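Local coordinates for protein sphingomyelinase-c (Listeria ivanovii, PDB 1ZWX) that belongs to the endonuclease/exonuclease/phosphatase family and adopts its DNase I-like fold, in which two mixed beta-sheets are flanked by helices, at residues 164-176 against 198-212. Residues are numbered along the deposited sequence; the frame is centred on the assembly and turned at random. Where two conformers were deposited one is given.
Sequences SRAIRAEQMQEIQ and VNYGTDEYHDMLKLL. Unlike the reference sequence in segment 198-212: Leu209 (reference Phe).
Arg168 takes hold of the Glu204 carboxylate side-on. Arg168 NE gives Glu204 OE1 a short, nearly straight bond (2.8 Å, 167°), and Arg168 NH2 reaches the syn lone pair of Glu204 OE2 at 3.2 Å. Beyond this pair, NH1 donates to Gln153 O and NH2 forms a salt bridge to Asp155, so NE, NH1 and NH2 of the buried guanidinium each have an acceptor. Glu204 OE1 also accepts from a water, 2.6 Å away, that donates its other hydrogen to Arg165 O. Arg165, extended with CG anti to its backbone N (chi1 173°), lays one guanidinium face over Glu204 CA and ends in a long salt bridge from Arg165 NH2 to Asp207 OD2 (3.3 Å), met from above the carboxylate plane. Further along the helices Met172 CB rests on Leu212 CD2 (3.7 Å) and Leu211 CB; in the modelled conformer its SD and CE approach Met208 and Val198. At the far end Gln176 NE2 donates to Leu212 O (2.9 Å) and also to Glu253, while a second water donates to both Leu211 O and Gln173 OE1. The two helices run nearly parallel, 25° apart, a side-by-side pair packed against one sheet of the DNase I-like alpha/beta sandwich.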
loop_
_atom_site.group_PDB
_atom_site.type_symbol
_atom_site.label_atom_id
_atom_site.label_comp_id
_atom_site.label_asym_id
_atom_site.label_seq_id
_atom_site.Cartn_x
_atom_site.Cartn_y
_atom_site.Cartn_z
ATOM N N SER A 164 -18.978 -2.206 4.407
ATOM C CA SER A 164 -17.551 -2.034 4.071
ATOM C C SER A 164 -17.251 -2.693 2.694
ATOM O O SER A 164 -16.513 -2.140 1.888
ATOM C CB SER A 164 -16.639 -2.495 5.208
ATOM O OG SER A 164 -16.867 -3.840 5.569
ATOM N N ARG A 165 -17.871 -3.829 2.408
ATOM C CA ARG A 165 -17.750 -4.420 1.057
ATOM C C ARG A 165 -18.263 -3.517 -0.086
ATOM O O ARG A 165 -17.613 -3.372 -1.162
ATOM C CB ARG A 165 -18.386 -5.833 1.047
ATOM C CG ARG A 165 -18.470 -6.486 -0.345
ATOM C CD ARG A 165 -18.802 -7.976 -0.217
ATOM N NE ARG A 165 -18.752 -8.654 -1.520
ATOM C CZ ARG A 165 -19.010 -9.948 -1.716
ATOM N NH1 ARG A 165 -19.344 -10.734 -0.689
ATOM N NH2 ARG A 165 -18.942 -10.455 -2.943
ATOM N N ALA A 166 -19.430 -2.907 0.108
ATOM C CA ALA A 166 -19.967 -1.977 -0.876
ATOM C C ALA A 166 -19.045 -0.777 -1.083
ATOM O O ALA A 166 -18.824 -0.341 -2.218
ATOM C CB ALA A 166 -21.354 -1.478 -0.459
ATOM N N ILE A 167 -18.548 -0.205 0.020
ATOM C CA ILE A 167 -17.641 0.940 -0.090
ATOM C C ILE A 167 -16.379 0.532 -0.899
ATOM O O ILE A 167 -16.011 1.236 -1.832
ATOM C CB ILE A 167 -17.232 1.506 1.318
ATOM C CG1 ILE A 167 -18.456 2.117 2.027
ATOM C CG2 ILE A 167 -16.169 2.608 1.174
ATOM C CD1 ILE A 167 -18.236 2.236 3.558
ATOM N N ARG A 168 -15.766 -0.595 -0.561
ATOM C CA ARG A 168 -14.556 -1.071 -1.283
ATOM C C ARG A 168 -14.850 -1.313 -2.757
ATOM O O ARG A 168 -14.037 -1.019 -3.612
ATOM C CB ARG A 168 -14.018 -2.347 -0.703
ATOM C CG ARG A 168 -13.235 -2.155 0.580
ATOM C CD ARG A 168 -12.530 -3.402 0.959
ATOM N NE ARG A 168 -13.400 -4.458 1.500
ATOM C CZ ARG A 168 -13.727 -4.598 2.781
ATOM N NH1 ARG A 168 -13.237 -3.761 3.716
ATOM N NH2 ARG A 168 -14.533 -5.611 3.124
ATOM N N ALA A 169 -16.049 -1.822 -3.054
ATOM C CA ALA A 169 -16.455 -2.056 -4.427
ATOM C C ALA A 169 -16.584 -0.737 -5.181
ATOM O O ALA A 169 -16.168 -0.666 -6.358
ATOM C CB ALA A 169 -17.771 -2.910 -4.474
ATOM N N GLU A 170 -17.073 0.319 -4.515
ATOM C CA GLU A 170 -17.210 1.625 -5.144
ATOM C C GLU A 170 -15.812 2.207 -5.355
ATOM O O GLU A 170 -15.519 2.815 -6.403
ATOM C CB GLU A 170 -18.068 2.570 -4.297
ATOM C CG GLU A 170 -18.491 3.859 -4.965
ATOM C CD GLU A 170 -17.377 4.949 -4.972
ATOM O OE1 GLU A 170 -17.441 5.861 -5.811
ATOM O OE2 GLU A 170 -16.452 4.887 -4.147
ATOM N N GLN A 171 -14.943 2.003 -4.369
ATOM C CA GLN A 171 -13.556 2.523 -4.471
ATOM C C GLN A 171 -12.783 1.807 -5.577
ATOM O O GLN A 171 -12.029 2.439 -6.302
ATOM C CB GLN A 171 -12.850 2.370 -3.114
ATOM C CG GLN A 171 -13.447 3.371 -2.091
ATOM C CD GLN A 171 -12.864 3.194 -0.704
ATOM O OE1 GLN A 171 -12.205 2.204 -0.434
ATOM N NE2 GLN A 171 -13.106 4.179 0.178
ATOM N N MET A 172 -12.965 0.493 -5.710
ATOM C CA MET A 172 -12.372 -0.213 -6.852
ATOM C C MET A 172 -12.852 0.342 -8.197
ATOM O O MET A 172 -12.034 0.486 -9.129
ATOM C CB MET A 172 -12.566 -1.724 -6.753
ATOM C CG MET A 172 -12.107 -2.208 -5.452
ATOM S SD MET A 172 -11.352 -3.749 -5.113
ATOM C CE MET A 172 -11.024 -3.527 -3.364
ATOM N N GLN A 173 -14.148 0.660 -8.302
ATOM C CA GLN A 173 -14.678 1.321 -9.488
ATOM C C GLN A 173 -14.028 2.679 -9.729
ATOM O O GLN A 173 -13.767 3.016 -10.885
ATOM C CB GLN A 173 -16.211 1.506 -9.474
ATOM C CG GLN A 173 -16.755 2.135 -10.787
ATOM C CD GLN A 173 -16.459 1.217 -12.010
ATOM O OE1 GLN A 173 -16.791 0.021 -12.016
ATOM N NE2 GLN A 173 -15.802 1.777 -13.024
ATOM N N GLU A 174 -13.819 3.474 -8.667
ATOM C CA GLU A 174 -13.125 4.763 -8.840
ATOM C C GLU A 174 -11.784 4.576 -9.558
ATOM O O GLU A 174 -11.453 5.372 -10.415
ATOM C CB GLU A 174 -12.938 5.508 -7.511
ATOM C CG GLU A 174 -14.274 5.993 -6.888
ATOM C CD GLU A 174 -14.074 7.003 -5.746
ATOM O OE1 GLU A 174 -13.174 7.843 -5.849
ATOM O OE2 GLU A 174 -14.819 6.947 -4.744
ATOM N N ILE A 175 -11.061 3.518 -9.207
ATOM C CA ILE A 175 -9.763 3.201 -9.809
ATOM C C ILE A 175 -9.942 2.835 -11.303
ATOM O O ILE A 175 -9.256 3.374 -12.184
ATOM C CB ILE A 175 -9.093 2.094 -9.043
ATOM C CG1 ILE A 175 -8.648 2.602 -7.632
ATOM C CG2 ILE A 175 -7.897 1.491 -9.813
ATOM C CD1 ILE A 175 -8.182 1.469 -6.734
ATOM N N GLN A 176 -10.890 1.947 -11.580
ATOM C CA GLN A 176 -11.129 1.562 -12.985
ATOM C C GLN A 176 -11.640 2.696 -13.828
ATOM O O GLN A 176 -11.280 2.784 -14.990
ATOM C CB GLN A 176 -12.031 0.340 -13.094
ATOM C CG GLN A 176 -11.287 -0.973 -13.353
ATOM C CD GLN A 176 -10.373 -0.954 -14.600
ATOM O OE1 GLN A 176 -10.706 -0.379 -15.631
ATOM N NE2 GLN A 176 -9.208 -1.591 -14.481
ATOM N N VAL A 198 -9.244 -6.786 1.061
ATOM C CA VAL A 198 -10.075 -7.895 0.595
ATOM C C VAL A 198 -9.268 -9.163 0.830
ATOM O O VAL A 198 -8.165 -9.324 0.289
ATOM C CB VAL A 198 -10.461 -7.727 -0.878
ATOM C CG1 VAL A 198 -11.240 -8.988 -1.423
ATOM C CG2 VAL A 198 -11.250 -6.460 -1.084
ATOM N N ASN A 199 -9.802 -10.048 1.676
ATOM C CA ASN A 199 -9.139 -11.275 2.037
ATOM C C ASN A 199 -9.172 -12.285 0.871
ATOM O O ASN A 199 -10.222 -12.495 0.232
ATOM C CB ASN A 199 -9.785 -11.840 3.330
ATOM C CG ASN A 199 -9.010 -12.996 3.929
ATOM O OD1 ASN A 199 -7.795 -13.126 3.765
ATOM N ND2 ASN A 199 -9.726 -13.858 4.642
ATOM N N TYR A 200 -8.008 -12.857 0.578
ATOM C CA TYR A 200 -7.823 -13.743 -0.558
ATOM C C TYR A 200 -8.761 -14.937 -0.465
ATOM O O TYR A 200 -8.999 -15.448 0.626
ATOM C CB TYR A 200 -6.386 -14.284 -0.602
ATOM C CG TYR A 200 -6.197 -15.287 -1.728
ATOM C CD1 TYR A 200 -6.224 -14.866 -3.067
ATOM C CD2 TYR A 200 -6.035 -16.656 -1.464
ATOM C CE1 TYR A 200 -6.063 -15.784 -4.131
ATOM C CE2 TYR A 200 -5.880 -17.584 -2.515
ATOM C CZ TYR A 200 -5.900 -17.139 -3.834
ATOM O OH TYR A 200 -5.760 -18.034 -4.879
ATOM N N GLY A 201 -9.285 -15.347 -1.615
ATOM C CA GLY A 201 -10.015 -16.602 -1.732
ATOM C C GLY A 201 -11.441 -16.533 -1.240
ATOM O O GLY A 201 -12.047 -17.566 -0.993
ATOM N N THR A 202 -11.973 -15.325 -1.086
ATOM C CA THR A 202 -13.350 -15.123 -0.636
ATOM C C THR A 202 -14.173 -14.770 -1.858
ATOM O O THR A 202 -13.603 -14.547 -2.948
ATOM C CB THR A 202 -13.451 -13.967 0.391
ATOM O OG1 THR A 202 -12.837 -12.772 -0.144
ATOM C CG2 THR A 202 -12.813 -14.342 1.723
ATOM N N ASP A 203 -15.509 -14.736 -1.701
ATOM C CA ASP A 203 -16.385 -14.193 -2.737
ATOM C C ASP A 203 -15.972 -12.769 -3.117
ATOM O O ASP A 203 -15.957 -12.423 -4.303
ATOM C CB ASP A 203 -17.850 -14.166 -2.294
ATOM C CG ASP A 203 -18.494 -15.553 -2.272
ATOM O OD1 ASP A 203 -17.859 -16.553 -2.666
ATOM O OD2 ASP A 203 -19.660 -15.642 -1.839
ATOM N N GLU A 204 -15.676 -11.941 -2.106
ATOM C CA GLU A 204 -15.275 -10.555 -2.349
ATOM C C GLU A 204 -13.971 -10.514 -3.183
ATOM O O GLU A 204 -13.829 -9.664 -4.041
ATOM C CB GLU A 204 -15.096 -9.753 -1.054
ATOM C CG GLU A 204 -14.923 -8.252 -1.350
ATOM C CD GLU A 204 -14.718 -7.377 -0.116
ATOM O OE1 GLU A 204 -14.816 -6.143 -0.231
ATOM O OE2 GLU A 204 -14.472 -7.921 0.940
ATOM N N TYR A 205 -13.052 -11.429 -2.923
ATOM C CA TYR A 205 -11.819 -11.540 -3.730
ATOM C C TYR A 205 -12.152 -11.792 -5.207
ATOM O O TYR A 205 -11.685 -11.076 -6.088
ATOM C CB TYR A 205 -10.891 -12.621 -3.209
ATOM C CG TYR A 205 -9.589 -12.659 -4.010
ATOM C CD1 TYR A 205 -8.520 -11.791 -3.697
ATOM C CD2 TYR A 205 -9.443 -13.518 -5.095
ATOM C CE1 TYR A 205 -7.338 -11.806 -4.439
ATOM C CE2 TYR A 205 -8.241 -13.541 -5.852
ATOM C CZ TYR A 205 -7.215 -12.672 -5.526
ATOM O OH TYR A 205 -6.048 -12.705 -6.254
ATOM N N HIS A 206 -13.011 -12.780 -5.465
ATOM C CA HIS A 206 -13.513 -13.037 -6.821
ATOM C C HIS A 206 -14.018 -11.789 -7.477
ATOM O O HIS A 206 -13.618 -11.467 -8.612
ATOM C CB HIS A 206 -14.618 -14.132 -6.822
ATOM C CG HIS A 206 -15.323 -14.261 -8.141
ATOM N ND1 HIS A 206 -16.282 -13.364 -8.567
ATOM C CD2 HIS A 206 -15.181 -15.162 -9.145
ATOM C CE1 HIS A 206 -16.702 -13.707 -9.773
ATOM N NE2 HIS A 206 -16.045 -14.792 -10.149
ATOM N N ASP A 207 -14.879 -11.045 -6.776
ATOM C CA ASP A 207 -15.449 -9.839 -7.339
ATOM C C ASP A 207 -14.429 -8.725 -7.569
ATOM O O ASP A 207 -14.556 -7.952 -8.527
ATOM C CB ASP A 207 -16.574 -9.313 -6.454
ATOM C CG ASP A 207 -17.867 -10.130 -6.600
ATOM O OD1 ASP A 207 -17.851 -11.259 -7.166
ATOM O OD2 ASP A 207 -18.880 -9.633 -6.119
ATOM N N MET A 208 -13.471 -8.605 -6.653
ATOM C CA MET A 208 -12.386 -7.608 -6.803
ATOM C C MET A 208 -11.640 -7.809 -8.126
ATOM O O MET A 208 -11.335 -6.831 -8.814
ATOM C CB MET A 208 -11.375 -7.721 -5.670
ATOM C CG MET A 208 -10.122 -6.810 -5.896
ATOM S SD MET A 208 -9.133 -6.636 -4.394
ATOM C CE MET A 208 -8.459 -8.247 -4.210
ATOM N N LEU A 209 -11.352 -9.065 -8.461
ATOM C CA LEU A 209 -10.695 -9.383 -9.756
ATOM C C LEU A 209 -11.469 -8.743 -10.907
ATOM O O LEU A 209 -10.882 -8.098 -11.811
ATOM C CB LEU A 209 -10.434 -10.897 -9.942
ATOM C CG LEU A 209 -9.549 -11.633 -8.916
ATOM C CD1 LEU A 209 -9.280 -13.071 -9.306
ATOM C CD2 LEU A 209 -8.240 -10.884 -8.593
ATOM N N LYS A 210 -12.800 -8.818 -10.851
ATOM C CA LYS A 210 -13.613 -8.245 -11.915
ATOM C C LYS A 210 -13.686 -6.733 -11.879
ATOM O O LYS A 210 -13.738 -6.072 -12.920
ATOM C CB LYS A 210 -15.054 -8.842 -11.895
ATOM C CG LYS A 210 -15.127 -10.346 -12.152
ATOM C CD LYS A 210 -14.754 -10.675 -13.611
ATOM C CE LYS A 210 -15.023 -12.140 -14.022
ATOM N NZ LYS A 210 -15.157 -13.047 -12.849
ATOM N N LEU A 211 -13.743 -6.171 -10.675
ATOM C CA LEU A 211 -13.952 -4.727 -10.532
ATOM C C LEU A 211 -12.681 -3.936 -10.890
ATOM O O LEU A 211 -12.780 -2.836 -11.411
ATOM C CB LEU A 211 -14.329 -4.386 -9.088
ATOM C CG LEU A 211 -15.749 -4.797 -8.646
ATOM C CD1 LEU A 211 -15.904 -4.739 -7.113
ATOM C CD2 LEU A 211 -16.745 -3.895 -9.303
ATOM N N LEU A 212 -11.532 -4.485 -10.542
ATOM C CA LEU A 212 -10.210 -3.883 -10.898
ATOM C C LEU A 212 -9.711 -4.367 -12.250
ATOM O O LEU A 212 -8.710 -3.828 -12.776
ATOM C CB LEU A 212 -9.154 -4.257 -9.858
ATOM C CG LEU A 212 -9.252 -3.607 -8.457
ATOM C CD1 LEU A 212 -8.076 -4.067 -7.616
ATOM C CD2 LEU A 212 -9.325 -2.068 -8.528
HETATM O O HOH W 1 -15.800 -5.142 -2.392
HETATM O O HOH W 2 -14.745 -1.870 -13.020
#